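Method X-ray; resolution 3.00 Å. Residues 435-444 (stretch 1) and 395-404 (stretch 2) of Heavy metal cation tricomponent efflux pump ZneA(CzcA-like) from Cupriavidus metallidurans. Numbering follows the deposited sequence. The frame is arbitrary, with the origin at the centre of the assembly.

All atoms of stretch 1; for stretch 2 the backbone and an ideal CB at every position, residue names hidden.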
ATOM      1  N   PRO C 435      12.631 -16.355  44.386  1.00115.84           N
ATOM      2  CA  PRO C 435      13.685 -16.811  43.474  1.00119.24           C
ATOM      3  C   PRO C 435      13.119 -17.414  42.190  1.00121.29           C
ATOM      4  O   PRO C 435      13.842 -17.515  41.199  1.00123.40           O
ATOM      5  CB  PRO C 435      14.405 -17.896  44.282  1.00118.63           C
ATOM      6  CG  PRO C 435      14.072 -17.609  45.699  1.00120.93           C
ATOM      7  CD  PRO C 435      12.680 -17.079  45.670  1.00119.88           C
ATOM      8  N   ILE C 436      11.848 -17.808  42.211  1.00114.65           N
ATOM      9  CA  ILE C 436      11.204 -18.378  41.031  1.00 99.82           C
ATOM     10  C   ILE C 436      10.628 -17.318  40.096  1.00 93.45           C
ATOM     11  O   ILE C 436      10.849 -17.376  38.895  1.00 98.40           O
ATOM     12  CB  ILE C 436      10.132 -19.421  41.401  1.00 95.11           C
ATOM     13  CG1 ILE C 436      10.795 -20.780  41.583  1.00 93.11           C
ATOM     14  CG2 ILE C 436       9.069 -19.524  40.320  1.00 92.76           C
ATOM     15  CD1 ILE C 436      11.691 -21.155  40.423  1.00 88.31           C
ATOM     16  N   PHE C 437       9.897 -16.352  40.639  1.00 86.49           N
ATOM     17  CA  PHE C 437       9.394 -15.257  39.821  1.00 84.10           C
ATOM     18  C   PHE C 437      10.574 -14.504  39.213  1.00 91.79           C
ATOM     19  O   PHE C 437      10.623 -14.274  38.000  1.00 89.07           O
ATOM     20  CB  PHE C 437       8.518 -14.307  40.642  1.00 79.34           C
ATOM     21  CG  PHE C 437       7.741 -13.326  39.809  1.00 77.91           C
ATOM     22  CD1 PHE C 437       6.483 -13.649  39.329  1.00 74.02           C
ATOM     23  CD2 PHE C 437       8.267 -12.081  39.506  1.00 79.86           C
ATOM     24  CE1 PHE C 437       5.765 -12.752  38.561  1.00 73.71           C
ATOM     25  CE2 PHE C 437       7.554 -11.180  38.738  1.00 76.10           C
ATOM     26  CZ  PHE C 437       6.303 -11.515  38.266  1.00 73.15           C
ATOM     27  N   PHE C 438      11.541 -14.146  40.050  1.00 99.01           N
ATOM     28  CA  PHE C 438      12.694 -13.406  39.551  1.00 95.97           C
ATOM     29  C   PHE C 438      13.634 -14.267  38.710  1.00 89.10           C
ATOM     30  O   PHE C 438      14.190 -13.794  37.726  1.00 93.99           O
ATOM     31  CB  PHE C 438      13.433 -12.685  40.681  1.00 96.78           C
ATOM     32  CG  PHE C 438      12.745 -11.431  41.140  1.00 98.76           C
ATOM     33  CD1 PHE C 438      11.566 -11.018  40.540  1.00101.92           C
ATOM     34  CD2 PHE C 438      13.279 -10.658  42.154  1.00103.78           C
ATOM     35  CE1 PHE C 438      10.927  -9.863  40.951  1.00107.66           C
ATOM     36  CE2 PHE C 438      12.647  -9.502  42.570  1.00110.51           C
ATOM     37  CZ  PHE C 438      11.470  -9.104  41.968  1.00111.95           C
ATOM     38  N   GLY C 439      13.793 -15.532  39.082  1.00 83.02           N
ATOM     39  CA  GLY C 439      14.610 -16.444  38.303  1.00 88.09           C
ATOM     40  C   GLY C 439      14.061 -16.666  36.902  1.00 99.18           C
ATOM     41  O   GLY C 439      14.810 -16.693  35.923  1.00108.30           O
ATOM     42  N   MET C 440      12.744 -16.815  36.805  1.00 99.75           N
ATOM     43  CA  MET C 440      12.095 -17.051  35.518  1.00100.71           C
ATOM     44  C   MET C 440      11.973 -15.771  34.687  1.00102.80           C
ATOM     45  O   MET C 440      12.038 -15.816  33.458  1.00106.08           O
ATOM     46  CB  MET C 440      10.731 -17.724  35.704  1.00100.34           C
ATOM     47  CG  MET C 440      10.802 -19.099  36.370  1.00100.90           C
ATOM     48  SD  MET C 440      11.272 -20.457  35.283  1.00162.25           S
ATOM     49  CE  MET C 440       9.666 -20.992  34.693  1.00 94.55           C
ATOM     50  N   ILE C 441      11.804 -14.626  35.342  1.00 99.75           N
ATOM     51  CA  ILE C 441      11.835 -13.375  34.592  1.00 99.54           C
ATOM     52  C   ILE C 441      13.265 -13.110  34.124  1.00 93.57           C
ATOM     53  O   ILE C 441      13.489 -12.385  33.158  1.00 92.47           O
ATOM     54  CB  ILE C 441      11.284 -12.168  35.390  1.00110.37           C
ATOM     55  CG1 ILE C 441      10.885 -11.038  34.435  1.00109.50           C
ATOM     56  CG2 ILE C 441      12.296 -11.671  36.409  1.00117.23           C
ATOM     57  CD1 ILE C 441      10.491  -9.754  35.134  1.00111.02           C
ATOM     58  N   VAL C 442      14.229 -13.715  34.813  1.00 87.49           N
ATOM     59  CA  VAL C 442      15.622 -13.636  34.397  1.00 79.89           C
ATOM     60  C   VAL C 442      15.875 -14.542  33.197  1.00 80.62           C
ATOM     61  O   VAL C 442      16.565 -14.150  32.261  1.00 89.59           O
ATOM     62  CB  VAL C 442      16.597 -13.966  35.553  1.00 73.94           C
ATOM     63  CG1 VAL C 442      17.938 -14.434  35.015  1.00 63.02           C
ATOM     64  CG2 VAL C 442      16.791 -12.746  36.436  1.00 70.28           C
ATOM     65  N   ILE C 443      15.308 -15.744  33.204  1.00 76.30           N
ATOM     66  CA  ILE C 443      15.482 -16.621  32.049  1.00 87.54           C
ATOM     67  C   ILE C 443      14.718 -16.071  30.840  1.00 93.52           C
ATOM     68  O   ILE C 443      15.083 -16.326  29.689  1.00 88.81           O
ATOM     69  CB  ILE C 443      15.093 -18.090  32.348  1.00 91.69           C
ATOM     70  CG1 ILE C 443      15.593 -19.014  31.239  1.00 96.32           C
ATOM     71  CG2 ILE C 443      13.604 -18.244  32.497  1.00 89.48           C
ATOM     72  CD1 ILE C 443      15.218 -20.464  31.444  1.00100.40           C
ATOM     73  N   ILE C 444      13.672 -15.292  31.108  1.00 95.70           N
ATOM     74  CA  ILE C 444      12.927 -14.623  30.044  1.00 90.92           C
ATOM     75  C   ILE C 444      13.684 -13.412  29.496  1.00 91.70           C
ATOM     76  O   ILE C 444      13.758 -13.217  28.284  1.00 86.14           O
ATOM     77  CB  ILE C 444      11.514 -14.214  30.507  1.00 85.93           C
ATOM     78  CG1 ILE C 444      10.527 -15.348  30.233  1.00 83.88           C
ATOM     79  CG2 ILE C 444      11.047 -12.958  29.795  1.00 83.85           C
ATOM     80  CD1 ILE C 444       9.095 -15.022  30.606  1.00 86.43           C
ATOM     81  N   UNK C 395      12.313 -29.646  29.595  1.00 98.04           N
ATOM     82  CA  UNK C 395      12.826 -29.763  30.944  1.00102.03           C
ATOM     83  C   UNK C 395      13.338 -28.450  31.507  1.00100.69           C
ATOM     84  O   UNK C 395      13.841 -28.410  32.627  1.00106.30           O
ATOM     85  CB  UNK C 395      13.945 -30.805  30.980  1.00102.03           C
ATOM     86  N   UNK C 396      13.221 -27.377  30.730  1.00 81.72           N
ATOM     87  CA  UNK C 396      13.593 -26.048  31.200  1.00 72.89           C
ATOM     88  C   UNK C 396      12.330 -25.248  31.498  1.00 73.21           C
ATOM     89  O   UNK C 396      12.384 -24.161  32.079  1.00 65.37           O
ATOM     90  CB  UNK C 396      14.463 -25.326  30.169  1.00 72.89           C
ATOM     91  N   UNK C 397      11.192 -25.805  31.097  1.00 90.37           N
ATOM     92  CA  UNK C 397       9.893 -25.187  31.336  1.00 99.10           C
ATOM     93  C   UNK C 397       9.377 -25.536  32.727  1.00 98.78           C
ATOM     94  O   UNK C 397       8.798 -24.697  33.419  1.00105.33           O
ATOM     95  CB  UNK C 397       8.886 -25.628  30.271  1.00 99.10           C
ATOM     96  N   UNK C 398       9.595 -26.782  33.129  1.00 85.85           N
ATOM     97  CA  UNK C 398       9.049 -27.300  34.375  1.00 77.87           C
ATOM     98  C   UNK C 398       9.869 -26.906  35.597  1.00 88.88           C
ATOM     99  O   UNK C 398       9.423 -27.081  36.729  1.00 92.89           O
ATOM    100  CB  UNK C 398       8.948 -28.825  34.298  1.00 77.87           C
ATOM    101  N   UNK C 399      11.065 -26.372  35.370  1.00 95.14           N
ATOM    102  CA  UNK C 399      11.930 -25.947  36.465  1.00102.60           C
ATOM    103  C   UNK C 399      11.279 -24.861  37.311  1.00 98.40           C
ATOM    104  O   UNK C 399      11.646 -24.656  38.467  1.00 98.71           O
ATOM    105  CB  UNK C 399      13.268 -25.447  35.916  1.00102.60           C
ATOM    106  N   UNK C 400      10.307 -24.169  36.730  1.00 93.70           N
ATOM    107  CA  UNK C 400       9.523 -23.217  37.484  1.00 95.26           C
ATOM    108  C   UNK C 400       8.557 -23.944  38.392  1.00 93.43           C
ATOM    109  O   UNK C 400       8.116 -23.405  39.405  1.00102.82           O
ATOM    110  CB  UNK C 400       8.772 -22.268  36.548  1.00 95.26           C
ATOM    111  N   UNK C 401       8.239 -25.184  38.036  1.00 80.11           N
ATOM    112  CA  UNK C 401       7.233 -25.950  38.762  1.00 74.52           C
ATOM    113  C   UNK C 401       7.816 -27.013  39.686  1.00 75.72           C
ATOM    114  O   UNK C 401       7.305 -27.226  40.782  1.00 78.57           O
ATOM    115  CB  UNK C 401       6.284 -26.617  37.765  1.00 74.52           C
ATOM    116  N   UNK C 402       8.876 -27.683  39.250  1.00 85.82           N
ATOM    117  CA  UNK C 402       9.401 -28.820  40.005  1.00103.29           C
ATOM    118  C   UNK C 402      10.091 -28.416  41.307  1.00112.94           C
ATOM    119  O   UNK C 402      10.214 -29.229  42.223  1.00122.15           O
ATOM    120  CB  UNK C 402      10.384 -29.604  39.133  1.00103.29           C
ATOM    121  N   UNK C 403      10.537 -27.168  41.392  1.00111.29           N
ATOM    122  CA  UNK C 403      11.161 -26.674  42.614  1.00110.87           C
ATOM    123  C   UNK C 403      10.126 -26.543  43.725  1.00105.81           C
ATOM    124  O   UNK C 403      10.416 -26.798  44.894  1.00110.78           O
ATOM    125  CB  UNK C 403      11.846 -25.329  42.363  1.00110.87           C
ATOM    126  N   UNK C 404       8.917 -26.146  43.339  1.00 94.40           N
ATOM    127  CA  UNK C 404       7.801 -26.023  44.263  1.00 83.73           C
ATOM    128  C   UNK C 404       7.431 -27.398  44.803  1.00 86.44           C
ATOM    129  O   UNK C 404       7.355 -27.608  46.015  1.00 95.47           O
ATOM    130  CB  UNK C 404       6.598 -25.367  43.581  1.00 83.73           C
TER

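Stretch 1 is a helix that offers stretch 2 three apolar side chains, Ile436, Met440 and Ile443. It brings no charge. No hydrogen bond joins the stretches, so the fit is a matter of shape and apolar contact.

Position 395 lies out of reach of stretch 1. Its backbone angles, -69/2, are open to most residues. The deposited residue is Gly395.

At position 396 CA-to-CB points sideways. The ideal CB is 5.1 Å from Ile443 CD1, which leaves room for a side chain that reaches on. Leucine, isoleucine, valine or methionine would suit this apolar neighbour. The residue is Ile396. Its end comes nearer: Ile396 CD1 is 3.7 Å from Ile443 CD1.

Position 397 points away, and stretch 1 does not limit its side chain. Its carbonyl matters more, as Met440 CE lies 4.0 Å from the O atom of this position. The residue is Ile397; the nearest approach of its side chain is Ile397 CG2 to Met440 CE, 6.1 Å.

Position 398 also points away, and many residues would do. It is Val398. Val398 O accepts from the backbone N atoms of positions 401 and 402, both at 2.6 Å.

Position 399 points sideways. Its ideal CB is 5.4 Å from Met440 SD, and stretch 1 offers its side chain no polar partner. Small, apolar or polar residues are all possible. The residue is Asp399. Its carboxylate turns from stretch 1, while Asp399 O lies 4.0 Å from Ile436 CD1.

Position 400 is the most restricted. An ideal CB would lie 2.4 Å from Met440 CE, a clash. Glycine is therefore the clear choice with Met440 as placed, and Gly400 is found. Without a side chain, it lets Met440 CE approach Gly400 CA to 3.6 Å. Its O atom is 4.1 Å from Ile436 CG2.

Position 401 points away and is not selected by stretch 1. It is Ala401.

Position 402 is out of reach, so size is not limited from this side. It is Ile402.

Position 403 points toward stretch 1. Its ideal CB is 4.6 Å from Ile436 CD1, so a short apolar side chain such as alanine or valine would fit. The residue is Val403, chi1 m. Val403 CG2 packs against Ile436 CD1 at 3.5 Å.

Position 404 points sideways, with nothing of stretch 1 near its ideal CB. Many residues would suit. It is Val404.

Stretch 2 (395-404) GIIVDGAIVV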
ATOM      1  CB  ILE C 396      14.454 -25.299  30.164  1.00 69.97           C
ATOM      2  CG1 ILE C 396      15.437 -24.353  30.852  1.00 56.68           C
ATOM      3  CG2 ILE C 396      13.577 -24.546  29.173  1.00 79.45           C
ATOM      4  CD1 ILE C 396      16.348 -23.623  29.891  1.00 56.13           C
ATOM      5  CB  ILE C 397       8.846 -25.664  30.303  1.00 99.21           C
ATOM      6  CG1 ILE C 397       9.412 -25.595  28.884  1.00 89.67           C
ATOM      7  CG2 ILE C 397       7.563 -24.847  30.414  1.00103.71           C
ATOM      8  CD1 ILE C 397       8.435 -26.060  27.827  1.00 81.70           C
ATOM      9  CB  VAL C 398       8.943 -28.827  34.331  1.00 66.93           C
ATOM     10  CG1 VAL C 398       8.040 -29.246  33.194  1.00 59.92           C
ATOM     11  CG2 VAL C 398      10.322 -29.447  34.177  1.00 65.78           C
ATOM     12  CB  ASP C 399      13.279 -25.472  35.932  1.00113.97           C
ATOM     13  CG  ASP C 399      14.120 -26.612  35.407  1.00122.99           C
ATOM     14  OD1 ASP C 399      13.575 -27.726  35.273  1.00125.13           O
ATOM     15  OD2 ASP C 399      15.318 -26.396  35.126  1.00127.16           O
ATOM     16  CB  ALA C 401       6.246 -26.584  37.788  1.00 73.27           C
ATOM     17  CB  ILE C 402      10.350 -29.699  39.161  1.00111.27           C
ATOM     18  CG1 ILE C 402      11.674 -28.981  38.904  1.00119.70           C
ATOM     19  CG2 ILE C 402       9.686 -30.107  37.854  1.00109.80           C
ATOM     20  CD1 ILE C 402      12.639 -29.788  38.064  1.00125.51           C
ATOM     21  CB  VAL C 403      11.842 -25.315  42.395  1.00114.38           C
ATOM     22  CG1 VAL C 403      13.130 -25.491  41.607  1.00114.21           C
ATOM     23  CG2 VAL C 403      10.899 -24.364  41.684  1.00115.88           C
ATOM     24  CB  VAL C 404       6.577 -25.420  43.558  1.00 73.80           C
ATOM     25  CG1 VAL C 404       5.455 -25.190  44.552  1.00 78.16           C
ATOM     26  CG2 VAL C 404       6.959 -24.123  42.856  1.00 67.19           C
TER
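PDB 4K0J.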